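Local structure of beta-N-acetylhexosaminidase (Streptomyces plicatus, 1JAK) at residues His169-Asp174 against Ser453-Leu458; Thr218-Gly223 against Thr278-Gly283; His256-Leu261 against Val272-Tyr277. The protein hydrolyses terminal N-acetylhexosamine residues from glycosides, as a family 20 glycoside hydrolase using substrate-assisted catalysis, and is held here with an azasugar inhibitor. One frame throughout, in Å; residues are numbered along the deposited sequence.

Contact 1. Residues His169-Asp174 against Ser453-Leu458; sequences HFFGVD and SDPDQL
The closure of an alpha/beta barrel, where the loops after the first and last strands meet, brings His169 and Phe171 against Ser453, Asp454 and Leu458. Ser453 lays its CB over one face of the His169 imidazole, set toward the rim, with CB 3.6 Å from His169 CD2 in a CH-pi contact. Outside the pair, ring atom ND1 is hydrogen-bonded to Thr449 O, which helps set how the imidazole is turned. An alanine in place of His169 would probably leave Thr449 O without this partner and Ser453 CB facing a gap.

Phe171, its CG anti to the carbonyl carbon (chi1 -70°), meets Leu458 tip to tip. Leu458 CD1 sits over the ring face, 3.6 Å from Phe171 CE2, while in the ring plane Asp454 C lies at the edge, 3.8 Å from Phe171 CE2. The strands leading into these loops, 159-165 and 440-447, are neighbours in the parallel barrel sheet; the first loop runs into helix 173-184 and the other into the short helix 455-462. The second helix starts in a capping box: Asp454 OD1 accepts from Gln457 N at 2.8 Å, and Gln457 OE1 takes a weak bond from Asp454 N. The same OE1 receives Ser453 N at 2.7 Å, almost straight at 171°. On the face of Phe171 opposite Leu458 lies a water, which donates to Phe170 O at 2.7 Å and to Ser453 O at 3.1 Å.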
loop_
_atom_site.group_PDB
_atom_site.type_symbol
_atom_site.label_atom_id
_atom_site.label_comp_id
_atom_site.label_asym_id
_atom_site.label_seq_id
_atom_site.Cartn_x
_atom_site.Cartn_y
_atom_site.Cartn_z
ATOM N N HIS A 169 -5.367 7.910 14.160
ATOM C CA HIS A 169 -5.616 6.890 15.172
ATOM C C HIS A 169 -4.391 5.995 15.059
ATOM O O HIS A 169 -3.992 5.611 13.961
ATOM C CB HIS A 169 -6.891 6.080 14.926
ATOM C CG HIS A 169 -8.142 6.773 15.372
ATOM N ND1 HIS A 169 -8.940 7.488 14.509
ATOM C CD2 HIS A 169 -8.724 6.870 16.591
ATOM C CE1 HIS A 169 -9.963 7.996 15.174
ATOM N NE2 HIS A 169 -9.856 7.635 16.440
ATOM N N PHE A 170 -3.775 5.690 16.192
ATOM C CA PHE A 170 -2.586 4.856 16.186
ATOM C C PHE A 170 -2.926 3.378 16.064
ATOM O O PHE A 170 -3.915 2.905 16.623
ATOM C CB PHE A 170 -1.783 5.082 17.473
ATOM C CG PHE A 170 -0.519 4.272 17.552
ATOM C CD1 PHE A 170 0.540 4.523 16.682
ATOM C CD2 PHE A 170 -0.388 3.252 18.493
ATOM C CE1 PHE A 170 1.713 3.770 16.745
ATOM C CE2 PHE A 170 0.780 2.492 18.567
ATOM C CZ PHE A 170 1.832 2.750 17.693
ATOM N N PHE A 171 -2.106 2.662 15.306
ATOM C CA PHE A 171 -2.259 1.226 15.138
ATOM C C PHE A 171 -0.892 0.638 15.448
ATOM O O PHE A 171 0.115 1.067 14.887
ATOM C CB PHE A 171 -2.704 0.886 13.712
ATOM C CG PHE A 171 -4.112 1.313 13.415
ATOM C CD1 PHE A 171 -4.385 2.599 12.956
ATOM C CD2 PHE A 171 -5.177 0.451 13.667
ATOM C CE1 PHE A 171 -5.703 3.021 12.757
ATOM C CE2 PHE A 171 -6.497 0.864 13.472
ATOM C CZ PHE A 171 -6.759 2.153 13.017
ATOM N N GLY A 172 -0.864 -0.324 16.366
ATOM C CA GLY A 172 0.387 -0.941 16.769
ATOM C C GLY A 172 1.023 -1.830 15.723
ATOM O O GLY A 172 0.444 -2.089 14.668
ATOM N N VAL A 173 2.224 -2.311 16.027
ATOM C CA VAL A 173 2.954 -3.175 15.110
ATOM C C VAL A 173 2.106 -4.330 14.583
ATOM O O VAL A 173 2.038 -4.547 13.375
ATOM C CB VAL A 173 4.225 -3.749 15.782
ATOM C CG1 VAL A 173 4.869 -4.804 14.888
ATOM C CG2 VAL A 173 5.217 -2.623 16.049
ATOM N N ASP A 174 1.450 -5.065 15.477
ATOM C CA ASP A 174 0.645 -6.198 15.036
ATOM C C ASP A 174 -0.512 -5.805 14.129
ATOM O O ASP A 174 -0.863 -6.546 13.211
ATOM C CB ASP A 174 0.128 -6.994 16.237
ATOM C CG ASP A 174 1.235 -7.745 16.952
ATOM O OD1 ASP A 174 2.271 -8.026 16.312
ATOM O OD2 ASP A 174 1.066 -8.066 18.147
ATOM N N SER A 453 -10.815 3.568 14.037
ATOM C CA SER A 453 -10.036 3.290 15.235
ATOM C C SER A 453 -9.698 1.823 15.499
ATOM O O SER A 453 -8.999 1.518 16.466
ATOM C CB SER A 453 -10.747 3.881 16.455
ATOM O OG SER A 453 -12.063 3.375 16.570
ATOM N N ASP A 454 -10.192 0.909 14.673
ATOM C CA ASP A 454 -9.851 -0.496 14.877
ATOM C C ASP A 454 -9.650 -1.219 13.551
ATOM O O ASP A 454 -10.136 -0.774 12.508
ATOM C CB ASP A 454 -10.902 -1.206 15.742
ATOM C CG ASP A 454 -12.223 -1.382 15.043
ATOM O OD1 ASP A 454 -12.249 -2.024 13.971
ATOM O OD2 ASP A 454 -13.241 -0.889 15.577
ATOM N N PRO A 455 -8.907 -2.337 13.571
ATOM C CA PRO A 455 -8.621 -3.131 12.371
ATOM C C PRO A 455 -9.823 -3.514 11.517
ATOM O O PRO A 455 -9.725 -3.541 10.293
ATOM C CB PRO A 455 -7.897 -4.350 12.932
ATOM C CG PRO A 455 -7.154 -3.773 14.089
ATOM C CD PRO A 455 -8.199 -2.896 14.738
ATOM N N ASP A 456 -10.949 -3.820 12.154
ATOM C CA ASP A 456 -12.141 -4.198 11.401
ATOM C C ASP A 456 -12.691 -3.022 10.599
ATOM O O ASP A 456 -13.213 -3.204 9.497
ATOM C CB ASP A 456 -13.225 -4.743 12.334
ATOM C CG ASP A 456 -12.823 -6.051 12.995
ATOM O OD1 ASP A 456 -11.974 -6.769 12.427
ATOM O OD2 ASP A 456 -13.370 -6.368 14.073
ATOM N N GLN A 457 -12.581 -1.818 11.151
ATOM C CA GLN A 457 -13.060 -0.632 10.449
ATOM C C GLN A 457 -12.138 -0.349 9.266
ATOM O O GLN A 457 -12.587 0.107 8.211
ATOM C CB GLN A 457 -13.105 0.569 11.398
ATOM C CG GLN A 457 -14.058 0.364 12.568
ATOM C CD GLN A 457 -14.160 1.579 13.461
ATOM O OE1 GLN A 457 -13.175 2.281 13.681
ATOM N NE2 GLN A 457 -15.351 1.825 13.999
ATOM N N LEU A 458 -10.847 -0.620 9.438
ATOM C CA LEU A 458 -9.908 -0.423 8.341
ATOM C C LEU A 458 -10.324 -1.337 7.188
ATOM O O LEU A 458 -10.340 -0.917 6.031
ATOM C CB LEU A 458 -8.481 -0.768 8.770
ATOM C CG LEU A 458 -7.836 0.098 9.852
ATOM C CD1 LEU A 458 -6.411 -0.384 10.089
ATOM C CD2 LEU A 458 -7.842 1.561 9.425
HETATM O O HOH W 1 -6.536 3.321 17.038
#

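Contact 2. Residues Thr218-Gly223 against Thr278-Gly283; sequences TEVGGG and TGTKVG
Thr278 leans on a tight turn formed by Glu219, Val220, Gly221 and Gly222, and its side chain can be followed outward atom by atom. CB lies 3.6 Å from Glu219 O and almost as near Gly222 N, the two atoms whose own hydrogen bond closes the turn. CG2 is carried anti to the carbonyl carbon of its residue, with OG1 at chi1 59°, and comes closer still to Glu219 O, at 3.3 Å. The methyl also meets Thr218, 3.8 Å from its OG1 and 3.9 Å from its CG2, the two threonine side chains crossing at about a right angle.

The turn is of type II, and Gly221 takes its third position with phi 88°, where a side chain would be jammed against the carbonyl O of Val220. From that position Gly221 N points at Thr278 O, a nearly straight hydrogen bond of 3.0 Å in the carbonyl plane, on a lone pair. The CA-H of Val220 makes a weaker approach to the same oxygen. In barrel terms, the loop that follows strand 190-194 is tied here to the one that follows strand 246-250, on the side of the barrel that holds the sugar site; further along the second loop, Val282 touches the bound azasugar.

Val220 spreads its two methyls over the residues after Thr278: CG1 meets Thr280 CG2 at 3.7 Å, the side chains again crossing at about a right angle, and CG2 comes 3.6 Å from Gly279 O, a carbonyl also bonded by Gln199 NE2. Within residues 218-223, Thr218 OG1 donates to Gly223 O at 2.7 Å, joining the two ends of the segment, while the backbone of Val220 is bonded to that of Arg168 in the ligand pocket.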
loop_
_atom_site.group_PDB
_atom_site.type_symbol
_atom_site.label_atom_id
_atom_site.label_comp_id
_atom_site.label_asym_id
_atom_site.label_seq_id
_atom_site.Cartn_x
_atom_site.Cartn_y
_atom_site.Cartn_z
ATOM N N THR A 218 -1.624 11.100 22.476
ATOM C CA THR A 218 -3.057 10.990 22.238
ATOM C C THR A 218 -3.341 10.804 20.749
ATOM O O THR A 218 -2.430 10.521 19.971
ATOM C CB THR A 218 -3.828 12.220 22.810
ATOM O OG1 THR A 218 -5.235 11.932 22.836
ATOM C CG2 THR A 218 -3.574 13.466 21.979
ATOM N N GLU A 219 -4.603 10.934 20.364
ATOM C CA GLU A 219 -5.009 10.763 18.972
ATOM C C GLU A 219 -6.380 11.394 18.797
ATOM O O GLU A 219 -6.911 12.015 19.721
ATOM C CB GLU A 219 -5.097 9.269 18.624
ATOM C CG GLU A 219 -6.077 8.489 19.517
ATOM C CD GLU A 219 -6.098 6.995 19.238
ATOM O OE1 GLU A 219 -5.098 6.469 18.702
ATOM O OE2 GLU A 219 -7.113 6.338 19.575
ATOM N N VAL A 220 -6.953 11.235 17.610
ATOM C CA VAL A 220 -8.285 11.766 17.356
ATOM C C VAL A 220 -9.230 11.198 18.413
ATOM O O VAL A 220 -9.221 9.993 18.690
ATOM C CB VAL A 220 -8.796 11.354 15.957
ATOM C CG1 VAL A 220 -10.299 11.641 15.831
ATOM C CG2 VAL A 220 -8.035 12.121 14.890
ATOM N N GLY A 221 -10.039 12.069 19.006
ATOM C CA GLY A 221 -10.985 11.622 20.013
ATOM C C GLY A 221 -10.434 11.595 21.425
ATOM O O GLY A 221 -11.176 11.336 22.371
ATOM N N GLY A 222 -9.139 11.850 21.571
ATOM C CA GLY A 222 -8.535 11.849 22.891
ATOM C C GLY A 222 -8.187 10.465 23.399
ATOM O O GLY A 222 -8.339 9.468 22.692
ATOM N N GLY A 223 -7.722 10.398 24.642
ATOM C CA GLY A 223 -7.349 9.118 25.206
ATOM C C GLY A 223 -5.942 8.743 24.780
ATOM O O GLY A 223 -5.234 9.565 24.196
ATOM N N THR A 278 -6.994 16.867 19.095
ATOM C CA THR A 278 -7.793 15.648 19.021
ATOM C C THR A 278 -8.995 15.780 18.083
ATOM O O THR A 278 -9.852 14.897 18.036
ATOM C CB THR A 278 -8.293 15.233 20.421
ATOM O OG1 THR A 278 -9.083 16.291 20.980
ATOM C CG2 THR A 278 -7.109 14.940 21.341
ATOM N N GLY A 279 -9.047 16.882 17.336
ATOM C CA GLY A 279 -10.140 17.097 16.402
ATOM C C GLY A 279 -9.898 16.406 15.073
ATOM O O GLY A 279 -8.984 15.585 14.953
ATOM N N THR A 280 -10.699 16.749 14.067
ATOM C CA THR A 280 -10.573 16.131 12.749
ATOM C C THR A 280 -10.445 17.118 11.588
ATOM O O THR A 280 -10.721 16.773 10.435
ATOM C CB THR A 280 -11.765 15.190 12.474
ATOM O OG1 THR A 280 -12.995 15.896 12.693
ATOM C CG2 THR A 280 -11.708 13.974 13.396
ATOM N N LYS A 281 -10.033 18.345 11.883
ATOM C CA LYS A 281 -9.859 19.343 10.837
ATOM C C LYS A 281 -8.417 19.302 10.334
ATOM O O LYS A 281 -7.575 18.613 10.913
ATOM C CB LYS A 281 -10.191 20.741 11.371
ATOM C CG LYS A 281 -11.680 20.967 11.606
ATOM C CD LYS A 281 -11.956 22.352 12.190
ATOM C CE LYS A 281 -11.339 23.464 11.344
ATOM N NZ LYS A 281 -11.865 23.468 9.947
ATOM N N VAL A 282 -8.147 20.031 9.252
ATOM C CA VAL A 282 -6.808 20.090 8.670
ATOM C C VAL A 282 -6.460 21.498 8.190
ATOM O O VAL A 282 -7.347 22.327 7.983
ATOM C CB VAL A 282 -6.667 19.154 7.434
ATOM C CG1 VAL A 282 -7.077 17.735 7.791
ATOM C CG2 VAL A 282 -7.502 19.686 6.266
ATOM N N GLY A 283 -5.161 21.754 8.029
ATOM C CA GLY A 283 -4.688 23.025 7.498
ATOM C C GLY A 283 -4.358 24.180 8.422
ATOM O O GLY A 283 -3.924 25.232 7.950
#

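Contact 3. Residues His256-Leu261 against Val272-Tyr277; sequences HTNAAL and VAPPLY
With chi1 at -168°, Asn258 holds its CG anti to the backbone N, and its amide meets Pro274, Pro275 and Tyr277; Tyr277 has the same extended first torsion, and its ring leads away from the asparagine. The setting is the long barrel loop after strand 246-250, which carries the short helix 258-263 and then folds back along it. Asn258 ND2 gives a straight hydrogen bond to Pro275 O at 3.0 Å, the acceptor lying only 1° out of the amide plane. Tyr277 CB touches the same ND2 at 3.4 Å, the two side chains crossing at about a right angle. On the amide's other branch, OD1 rests 3.4 Å from Pro274 CB as the two side chains slide past each other in opposite directions.

Just before the helix, His256 touches the bound inhibitor and is held by Asp197 and Glu320, while Tyr277 OH bonds to Lys281 N. One turn along the helix, Leu261 CB packs on Pro274 CD at 3.9 Å. Leu261 O, bonded to Asn268 ND2, also meets Ala273 CB at 3.6 Å and Pro274 CD at 3.4 Å.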
loop_
_atom_site.group_PDB
_atom_site.type_symbol
_atom_site.label_atom_id
_atom_site.label_comp_id
_atom_site.label_asym_id
_atom_site.label_seq_id
_atom_site.Cartn_x
_atom_site.Cartn_y
_atom_site.Cartn_z
ATOM N N HIS A 256 0.476 20.184 8.896
ATOM C CA HIS A 256 0.168 18.930 9.591
ATOM C C HIS A 256 1.251 18.580 10.596
ATOM O O HIS A 256 1.637 17.415 10.743
ATOM C CB HIS A 256 0.018 17.803 8.567
ATOM C CG HIS A 256 -1.274 17.851 7.819
ATOM N ND1 HIS A 256 -2.465 17.434 8.373
ATOM C CD2 HIS A 256 -1.573 18.310 6.581
ATOM C CE1 HIS A 256 -3.444 17.636 7.509
ATOM N NE2 HIS A 256 -2.930 18.167 6.413
ATOM N N THR A 257 1.708 19.597 11.314
ATOM C CA THR A 257 2.786 19.445 12.279
ATOM C C THR A 257 2.419 19.750 13.729
ATOM O O THR A 257 3.307 19.936 14.557
ATOM C CB THR A 257 3.959 20.366 11.890
ATOM O OG1 THR A 257 3.442 21.656 11.521
ATOM C CG2 THR A 257 4.734 19.791 10.717
ATOM N N ASN A 258 1.132 19.793 14.062
ATOM C CA ASN A 258 0.784 20.131 15.436
ATOM C C ASN A 258 1.384 19.232 16.513
ATOM O O ASN A 258 1.747 19.716 17.580
ATOM C CB ASN A 258 -0.728 20.178 15.647
ATOM C CG ASN A 258 -1.091 20.798 16.987
ATOM O OD1 ASN A 258 -0.983 22.009 17.164
ATOM N ND2 ASN A 258 -1.494 19.964 17.943
ATOM N N ALA A 259 1.483 17.930 16.258
ATOM C CA ALA A 259 2.034 17.036 17.275
ATOM C C ALA A 259 3.443 17.474 17.666
ATOM O O ALA A 259 3.801 17.456 18.843
ATOM C CB ALA A 259 2.044 15.596 16.775
ATOM N N ALA A 260 4.236 17.877 16.680
ATOM C CA ALA A 260 5.596 18.335 16.947
ATOM C C ALA A 260 5.564 19.699 17.628
ATOM O O ALA A 260 6.275 19.935 18.610
ATOM C CB ALA A 260 6.388 18.425 15.644
ATOM N N LEU A 261 4.739 20.595 17.097
ATOM C CA LEU A 261 4.614 21.945 17.639
ATOM C C LEU A 261 4.155 21.942 19.090
ATOM O O LEU A 261 4.598 22.766 19.889
ATOM C CB LEU A 261 3.624 22.762 16.803
ATOM C CG LEU A 261 4.026 23.037 15.352
ATOM C CD1 LEU A 261 2.852 23.651 14.607
ATOM C CD2 LEU A 261 5.235 23.963 15.320
ATOM N N VAL A 272 4.957 29.604 21.670
ATOM C CA VAL A 272 4.032 28.951 22.588
ATOM C C VAL A 272 3.560 27.640 21.973
ATOM O O VAL A 272 3.127 27.606 20.825
ATOM C CB VAL A 272 2.800 29.840 22.867
ATOM C CG1 VAL A 272 1.818 29.103 23.771
ATOM C CG2 VAL A 272 3.240 31.147 23.508
ATOM N N ALA A 273 3.653 26.559 22.737
ATOM C CA ALA A 273 3.222 25.262 22.239
ATOM C C ALA A 273 1.700 25.190 22.208
ATOM O O ALA A 273 1.036 25.505 23.199
ATOM C CB ALA A 273 3.777 24.155 23.127
ATOM N N PRO A 274 1.123 24.799 21.061
ATOM C CA PRO A 274 -0.337 24.697 20.970
ATOM C C PRO A 274 -0.733 23.454 21.759
ATOM O O PRO A 274 0.119 22.628 22.085
ATOM C CB PRO A 274 -0.589 24.503 19.473
ATOM C CG PRO A 274 0.655 25.023 18.812
ATOM C CD PRO A 274 1.746 24.573 19.747
ATOM N N PRO A 275 -2.021 23.303 22.087
ATOM C CA PRO A 275 -2.408 22.105 22.837
ATOM C C PRO A 275 -2.319 20.889 21.918
ATOM O O PRO A 275 -2.213 21.034 20.697
ATOM C CB PRO A 275 -3.864 22.383 23.223
ATOM C CG PRO A 275 -3.996 23.883 23.127
ATOM C CD PRO A 275 -3.154 24.231 21.936
ATOM N N LEU A 276 -2.344 19.695 22.500
ATOM C CA LEU A 276 -2.346 18.483 21.692
ATOM C C LEU A 276 -3.688 18.562 20.969
ATOM O O LEU A 276 -4.670 19.031 21.547
ATOM C CB LEU A 276 -2.295 17.246 22.591
ATOM C CG LEU A 276 -0.938 17.001 23.258
ATOM C CD1 LEU A 276 -1.079 15.975 24.372
ATOM C CD2 LEU A 276 0.058 16.529 22.212
ATOM N N TYR A 277 -3.733 18.122 19.716
ATOM C CA TYR A 277 -4.966 18.196 18.932
ATOM C C TYR A 277 -5.694 16.860 18.810
ATOM O O TYR A 277 -5.094 15.846 18.450
ATOM C CB TYR A 277 -4.651 18.740 17.535
ATOM C CG TYR A 277 -5.874 19.008 16.693
ATOM C CD1 TYR A 277 -6.805 19.979 17.069
ATOM C CD2 TYR A 277 -6.106 18.291 15.521
ATOM C CE1 TYR A 277 -7.934 20.228 16.298
ATOM C CE2 TYR A 277 -7.234 18.533 14.740
ATOM C CZ TYR A 277 -8.144 19.503 15.137
ATOM O OH TYR A 277 -9.268 19.739 14.378
#

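In the fold
All three contacts lie in loops that follow barrel strands; contact 1 sits deepest, half its touching residues buried, while contacts 2 and 3 lie nearer the surface, contact 3 farthest from the centre. Contacts 2 and 3 share the loop after strand 246-250, which contact 2 ties to the neighbouring loop and contact 3 folds upon itself. Their chemistry differs accordingly: aromatic faces and a bridging water in contact 1, a backbone bond with small methyls in contact 2, and a side-chain amide with prolines in contact 3. Glu219 OE1 probably bonds Phe170 N, linking contacts 1 and 2, while Val282 CB packs on His256 CE1 between contacts 2 and 3, beside the inhibitor that both residues touch.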